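Local structure of envelope glycoprotein (Bourbon virus, 5ZKX) at the interface of chains A and B. The protein mediates fusion of the viral envelope with the host-cell membrane as a gp64-like class III fusion glycoprotein and refolds to a postfusion trimer. Coordinates in Å, arbitrary orientation; residue numbers count along the deposited sequence, not the author numbering. Chains: chain A/B, Envelope glycoprotein.

Contact 1: the interface of chains A and B. Residues chain A 300, 303-304; chain B 27, 209, 405-407.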
# COMPACT_ATOMS: atom_id res chain seq x y z
N SER A 300 2.92 -23.06 0.74
CA SER A 300 2.07 -24.00 0.03
C SER A 300 2.71 -24.45 -1.28
O SER A 300 2.65 -25.62 -1.65
CB SER A 300 0.70 -23.37 -0.24
OG SER A 300 -0.19 -24.31 -0.81
N LEU A 303 5.48 -26.96 -0.56
CA LEU A 303 4.93 -28.28 -0.29
C LEU A 303 4.66 -29.03 -1.58
O LEU A 303 4.99 -30.22 -1.70
CB LEU A 303 3.64 -28.15 0.53
CG LEU A 303 3.73 -28.29 2.04
CD1 LEU A 303 2.34 -28.49 2.63
CD2 LEU A 303 4.65 -29.45 2.42
N SER A 304 4.04 -28.36 -2.56
CA SER A 304 3.77 -29.00 -3.84
C SER A 304 5.07 -29.42 -4.53
O SER A 304 5.16 -30.52 -5.08
CB SER A 304 2.97 -28.06 -4.73
OG SER A 304 1.73 -27.73 -4.13
N ARG B 27 1.63 -29.09 6.84
CA ARG B 27 0.34 -28.40 6.84
C ARG B 27 -0.41 -28.79 8.11
O ARG B 27 -0.64 -29.97 8.36
CB ARG B 27 -0.47 -28.75 5.60
CG ARG B 27 -1.22 -27.57 5.01
CD ARG B 27 -1.98 -27.98 3.77
NE ARG B 27 -1.38 -29.13 3.11
CZ ARG B 27 -2.05 -30.24 2.78
NH1 ARG B 27 -1.42 -31.24 2.18
NH2 ARG B 27 -3.34 -30.34 3.07
N PHE B 209 1.15 -23.41 8.03
CA PHE B 209 2.32 -24.12 7.54
C PHE B 209 3.41 -24.03 8.60
O PHE B 209 3.85 -22.93 8.95
CB PHE B 209 2.81 -23.54 6.21
CG PHE B 209 1.89 -23.83 5.06
CD1 PHE B 209 1.90 -25.06 4.44
CD2 PHE B 209 1.01 -22.87 4.61
CE1 PHE B 209 1.05 -25.33 3.39
CE2 PHE B 209 0.16 -23.13 3.55
CZ PHE B 209 0.17 -24.36 2.95
N TRP B 405 -0.95 -31.76 -3.76
CA TRP B 405 -1.32 -30.54 -3.06
C TRP B 405 -1.15 -29.34 -3.99
O TRP B 405 -0.05 -29.09 -4.49
CB TRP B 405 -0.47 -30.37 -1.81
CG TRP B 405 -0.58 -29.00 -1.20
CD1 TRP B 405 0.38 -28.04 -1.17
CD2 TRP B 405 -1.73 -28.46 -0.55
NE1 TRP B 405 -0.10 -26.92 -0.53
CE2 TRP B 405 -1.39 -27.15 -0.14
CE3 TRP B 405 -3.01 -28.94 -0.26
CZ2 TRP B 405 -2.29 -26.33 0.54
CZ3 TRP B 405 -3.90 -28.12 0.41
CH2 TRP B 405 -3.54 -26.83 0.80
N LEU B 406 -2.23 -28.60 -4.21
CA LEU B 406 -2.19 -27.42 -5.06
C LEU B 406 -2.41 -26.17 -4.22
O LEU B 406 -3.39 -26.10 -3.47
CB LEU B 406 -3.25 -27.49 -6.16
CG LEU B 406 -3.10 -28.60 -7.20
CD1 LEU B 406 -4.29 -28.60 -8.15
CD2 LEU B 406 -1.80 -28.45 -7.97
N PRO B 407 -1.52 -25.18 -4.31
CA PRO B 407 -1.75 -23.91 -3.60
C PRO B 407 -3.08 -23.29 -4.01
O PRO B 407 -3.34 -23.06 -5.19
CB PRO B 407 -0.57 -23.04 -4.04
CG PRO B 407 0.49 -24.01 -4.43
CD PRO B 407 -0.21 -25.21 -4.99
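With CG of B:Trp405 anti to the backbone N (chi1 168°), the indole is carried onto the flank of helix 284-329 of chain A, and A:Ser300, its OG likewise turned away from its own nitrogen (chi1 -174°), presents the hydroxyl to the indole N-H. In this gp64-family class III fusogen the meeting illustrates how a late chain segment docks on the central helix of a neighbouring subunit. NE1 of B:Trp405 donates to OG of A:Ser300 at 2.6 Å, but the bond is bent (125° at the hydrogen) and the oxygen is tilted from the ring plane. The carbonyl O of A:Ser300 adds a weak bond to the same NE1 at 3.2 Å. On the indole's flat side, inside chain B, the guanidinium of B:Arg27 lies with NE over the ring centre, which should limit rocking of the indole. A:Leu303 reaches past it: its CD1 approaches the edge of the B:Phe209 ring, 3.5 Å from CE1, and also faces the guanidinium edge, 3.8 Å from NE of B:Arg27. The phenyl ring turns a face toward the main chain of A:Ser300, with CZ of B:Phe209 3.4 Å from CB of A:Ser300, and B:Pro407 adds a looser apolar contact to the serine.

Contact 2: the interface of chains A and B. Residues chain A 301, 305, 407; chain B 301, 304, 407.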
# COMPACT_ATOMS: atom_id res chain seq x y z
N LEU A 301 3.34 -23.51 -1.99
CA LEU A 301 4.04 -23.85 -3.22
C LEU A 301 5.21 -24.79 -2.94
O LEU A 301 5.44 -25.75 -3.69
CB LEU A 301 4.52 -22.57 -3.91
CG LEU A 301 5.25 -22.59 -5.25
CD1 LEU A 301 6.75 -22.70 -5.06
CD2 LEU A 301 4.74 -23.72 -6.15
N LEU A 305 6.08 -28.55 -4.51
CA LEU A 305 7.35 -28.87 -5.16
C LEU A 305 8.05 -30.03 -4.46
O LEU A 305 8.62 -30.90 -5.13
CB LEU A 305 8.25 -27.64 -5.18
CG LEU A 305 7.86 -26.57 -6.18
CD1 LEU A 305 8.86 -25.44 -6.11
CD2 LEU A 305 7.81 -27.15 -7.58
N PRO A 407 4.59 -19.87 -15.45
CA PRO A 407 4.06 -18.56 -15.05
C PRO A 407 5.00 -17.44 -15.45
O PRO A 407 6.18 -17.44 -15.08
CB PRO A 407 3.93 -18.68 -13.53
CG PRO A 407 3.82 -20.14 -13.27
CD PRO A 407 4.63 -20.83 -14.32
N LEU B 301 10.49 -19.53 -8.75
CA LEU B 301 9.51 -20.57 -9.06
C LEU B 301 9.74 -21.12 -10.46
O LEU B 301 9.66 -22.34 -10.67
CB LEU B 301 8.10 -20.00 -8.90
CG LEU B 301 6.86 -20.87 -9.11
CD1 LEU B 301 6.39 -20.83 -10.56
CD2 LEU B 301 7.09 -22.31 -8.65
N SER B 304 12.54 -23.65 -10.52
CA SER B 304 12.12 -24.96 -10.02
C SER B 304 11.31 -25.72 -11.06
O SER B 304 11.52 -26.92 -11.25
CB SER B 304 11.31 -24.79 -8.73
OG SER B 304 12.09 -24.15 -7.73
N PRO B 407 -1.52 -25.18 -4.31
CA PRO B 407 -1.75 -23.91 -3.60
C PRO B 407 -3.08 -23.29 -4.01
O PRO B 407 -3.34 -23.06 -5.19
CB PRO B 407 -0.57 -23.04 -4.04
CG PRO B 407 0.49 -24.01 -4.43
CD PRO B 407 -0.21 -25.21 -4.99
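A:Leu301 and B:Leu301, the same residue in two subunits, meet at an oblique angle. CD2 of B:Leu301 lies against one side of the isopropyl end of A:Leu301, 3.6 Å from its CD1 and 3.7 Å from its CD2, so it touches both methyls at once. Each side chain places CG anti to the backbone N (chi1 -177°), yet with the same rotamer the two leucines meet different partners, because the two-chain contact is not an exact two-fold. The other branch of B:Leu301 turns away: its CD1 rests 3.8 Å from CG of A:Pro407, where the leucine and the proline ring cross nearly at right angles. On the opposite chain, CG of B:Pro407 packs at 3.8 Å against CA of A:Leu301, touching the helix backbone where A:Pro407 touches a side-chain methyl. Farther along the helix, CD1 of A:Leu305 presses on CB of B:Ser304 at 3.7 Å, a small side chain that probably allows the close approach. All the leucines and B:Ser304 belong to helix 284-329, the long central helix of the class III postfusion trimer, so the site is a layer of its coiled-coil core, flanked by the segments that carry Pro407 along the outside of the helices.

Contact 3: the interface of chains A and B. Residues chain A 326, 329-330; chain B 325, 329.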
# COMPACT_ATOMS: atom_id res chain seq x y z
N LEU A 326 16.14 -55.74 -16.46
CA LEU A 326 16.16 -55.88 -17.91
C LEU A 326 17.57 -55.94 -18.46
O LEU A 326 17.81 -56.63 -19.47
CB LEU A 326 15.39 -54.72 -18.55
CG LEU A 326 15.37 -54.68 -20.08
CD1 LEU A 326 14.81 -55.98 -20.65
CD2 LEU A 326 14.57 -53.49 -20.57
N ILE A 329 19.08 -59.29 -19.16
CA ILE A 329 18.70 -59.94 -20.41
C ILE A 329 19.36 -59.25 -21.60
O ILE A 329 19.90 -59.90 -22.50
CB ILE A 329 17.17 -59.97 -20.54
CG1 ILE A 329 16.56 -60.63 -19.30
CG2 ILE A 329 16.75 -60.69 -21.80
CD1 ILE A 329 15.23 -60.05 -18.88
N ASP A 330 19.31 -57.92 -21.62
CA ASP A 330 19.94 -57.10 -22.65
C ASP A 330 21.19 -56.48 -22.04
O ASP A 330 21.11 -55.47 -21.33
CB ASP A 330 18.98 -56.04 -23.18
CG ASP A 330 19.49 -55.34 -24.43
OD1 ASP A 330 20.72 -55.20 -24.58
OD2 ASP A 330 18.66 -54.93 -25.26
N SER B 325 14.45 -51.70 -25.67
CA SER B 325 15.11 -52.95 -25.29
C SER B 325 14.09 -54.03 -24.96
O SER B 325 14.21 -55.17 -25.43
CB SER B 325 16.03 -52.70 -24.10
OG SER B 325 16.71 -53.88 -23.73
N ILE B 329 11.92 -58.17 -26.86
CA ILE B 329 11.58 -59.46 -26.27
C ILE B 329 10.07 -59.67 -26.26
O ILE B 329 9.58 -60.74 -26.62
CB ILE B 329 12.18 -59.56 -24.85
CG1 ILE B 329 13.69 -59.29 -24.90
CG2 ILE B 329 11.89 -60.91 -24.24
CD1 ILE B 329 14.23 -58.57 -23.69
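The last turns of helix 284-329 from both chains meet here, together with A:Asp330, the first residue beyond that helix in chain A, which touches B:Ser325. This is the far end of the central coiled coil of a class III, gp64-like fusogen, and it shows how a helical bundle can be finished with a polar link beside an apolar one. OG of B:Ser325 donates to the carboxylate OD2 of A:Asp330 at 2.7 Å, arriving from above the carboxylate plane, 40° out of it. The aspartate side chain reaches across because its CG lies anti to the backbone N (chi1 -169°), in a residue whose main chain has already left helical geometry. The hydroxyl probably helps to stabilise the carboxylate's charge.

Beside this bond, the isoleucines cross obliquely. CD1 of B:Ile329, the end of its longer branch, meets the short branch of its counterpart, CG2 of A:Ile329, at 3.8 Å. The same CD1 lies 4.0 Å from CD1 of A:Leu326, and these two side chains slide past each other in opposite directions. The other methyl of the leucine, CD2 of A:Leu326, lies 3.8 Å from OG of B:Ser325, giving the hydroxyl an apolar neighbour. B:Ile329 is buried more deeply by chain A than A:Ile329 is by chain B, so the same residue plays unequal parts in a patch that is not an exact two-fold.

Contact 4: the interface of chains A and B. Residues chain A 309, 312; chain B 18, 20-21, 311.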
# COMPACT_ATOMS: atom_id res chain seq x y z
N ASP A 309 9.12 -33.64 -5.90
CA ASP A 309 10.49 -34.11 -5.72
C ASP A 309 10.52 -35.53 -5.17
O ASP A 309 11.33 -36.35 -5.60
CB ASP A 309 11.25 -33.16 -4.79
CG ASP A 309 12.76 -33.30 -4.91
OD1 ASP A 309 13.23 -33.83 -5.93
OD2 ASP A 309 13.47 -32.88 -3.97
N PHE A 312 9.70 -37.97 -7.96
CA PHE A 312 10.85 -38.25 -8.81
C PHE A 312 11.84 -39.20 -8.14
O PHE A 312 12.48 -40.00 -8.82
CB PHE A 312 11.54 -36.95 -9.20
CG PHE A 312 11.03 -36.34 -10.47
CD1 PHE A 312 11.25 -36.95 -11.69
CD2 PHE A 312 10.33 -35.15 -10.45
CE1 PHE A 312 10.78 -36.39 -12.86
CE2 PHE A 312 9.86 -34.58 -11.61
CZ PHE A 312 10.08 -35.21 -12.82
N TYR B 18 18.25 -41.56 -6.44
CA TYR B 18 18.05 -40.15 -6.13
C TYR B 18 17.22 -40.05 -4.86
O TYR B 18 16.21 -40.74 -4.71
CB TYR B 18 17.36 -39.41 -7.27
CG TYR B 18 16.96 -38.00 -6.89
CD1 TYR B 18 17.93 -37.07 -6.53
CD2 TYR B 18 15.63 -37.61 -6.87
CE1 TYR B 18 17.57 -35.78 -6.18
CE2 TYR B 18 15.27 -36.33 -6.51
CZ TYR B 18 16.25 -35.41 -6.17
OH TYR B 18 15.90 -34.13 -5.82
N GLU B 20 15.24 -37.31 -2.30
CA GLU B 20 14.73 -35.95 -2.16
C GLU B 20 15.32 -35.29 -0.92
O GLU B 20 15.72 -35.96 0.04
CB GLU B 20 13.21 -35.96 -2.07
CG GLU B 20 12.66 -36.58 -0.81
CD GLU B 20 12.37 -38.05 -0.96
OE1 GLU B 20 11.20 -38.46 -0.77
OE2 GLU B 20 13.31 -38.81 -1.28
N SER B 21 15.38 -33.97 -0.95
CA SER B 21 15.89 -33.24 0.20
C SER B 21 14.80 -33.13 1.26
O SER B 21 13.68 -32.71 0.94
CB SER B 21 16.36 -31.85 -0.21
OG SER B 21 17.54 -31.93 -1.01
N ARG B 311 13.93 -32.86 -15.75
CA ARG B 311 13.85 -34.21 -15.20
C ARG B 311 12.91 -35.08 -16.02
O ARG B 311 13.22 -36.23 -16.32
CB ARG B 311 13.41 -34.16 -13.74
CG ARG B 311 14.43 -33.55 -12.80
CD ARG B 311 14.00 -33.71 -11.35
NE ARG B 311 15.03 -33.27 -10.41
CZ ARG B 311 14.94 -33.38 -9.09
NH1 ARG B 311 13.86 -33.92 -8.54
NH2 ARG B 311 15.93 -32.96 -8.32
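One carboxylate oxygen, OD1 of A:Asp309, receives two donors from chain B, the phenol of B:Tyr18 and the guanidinium of B:Arg311. In this class III fusion glycoprotein of the gp64 family, the aspartate projects from the coiled-coil helix 284-329, and the cluster exemplifies how one anion can gather two segments of another subunit. CG of A:Asp309 lies anti to the backbone N (chi1 -161°), which carries the carboxylate toward chain B. The phenolic OH of B:Tyr18 donates to OD1 of A:Asp309 at 2.7 Å, on that oxygen's syn lone pair, with OD1 at the edge of the tyrosine ring. NH1 of B:Arg311 reaches the same OD1 of A:Asp309, also at 2.7 Å, nearly in line with the C-O bond and in the guanidinium plane. That contact is both a salt bridge and a nearly straight hydrogen bond (161° at the hydrogen). The donors are also joined: NH2 of B:Arg311 gives a hydrogen bond to OH of B:Tyr18 at 2.8 Å, closing a triangle that should help to fix the phenol and probably stabilises the aspartate's charge.

Beyond this shell, the arginine runs extended from its own helix across A:Phe312. Its CB sits over the face of that ring, 3.6 Å from CE1 of A:Phe312, while the guanidinium stands almost perpendicular to the ring (85°). On the other flank, CB of B:Glu20 lies 3.6 Å from OD2 of A:Asp309, where the loop that holds B:Tyr18 passes alongside the helix.

Helix 284-329 runs through every site and contributes residues from both chains to contacts 2, 3 and 4. Contact 1 and contact 2 lie about 10 Å apart between the centres of their C-alpha atoms and share B:Pro407, which links the outer docking of the late segment to the apolar core. Contact 4 follows about 15 Å from contact 2 and 17 Å from contact 1, where an early loop joins in. Contact 3 is some 27 Å beyond contact 4 and about 40 Å from contact 1. Repeated in three copies, the series probably helps to hold the postfusion trimer together along much of its central helices.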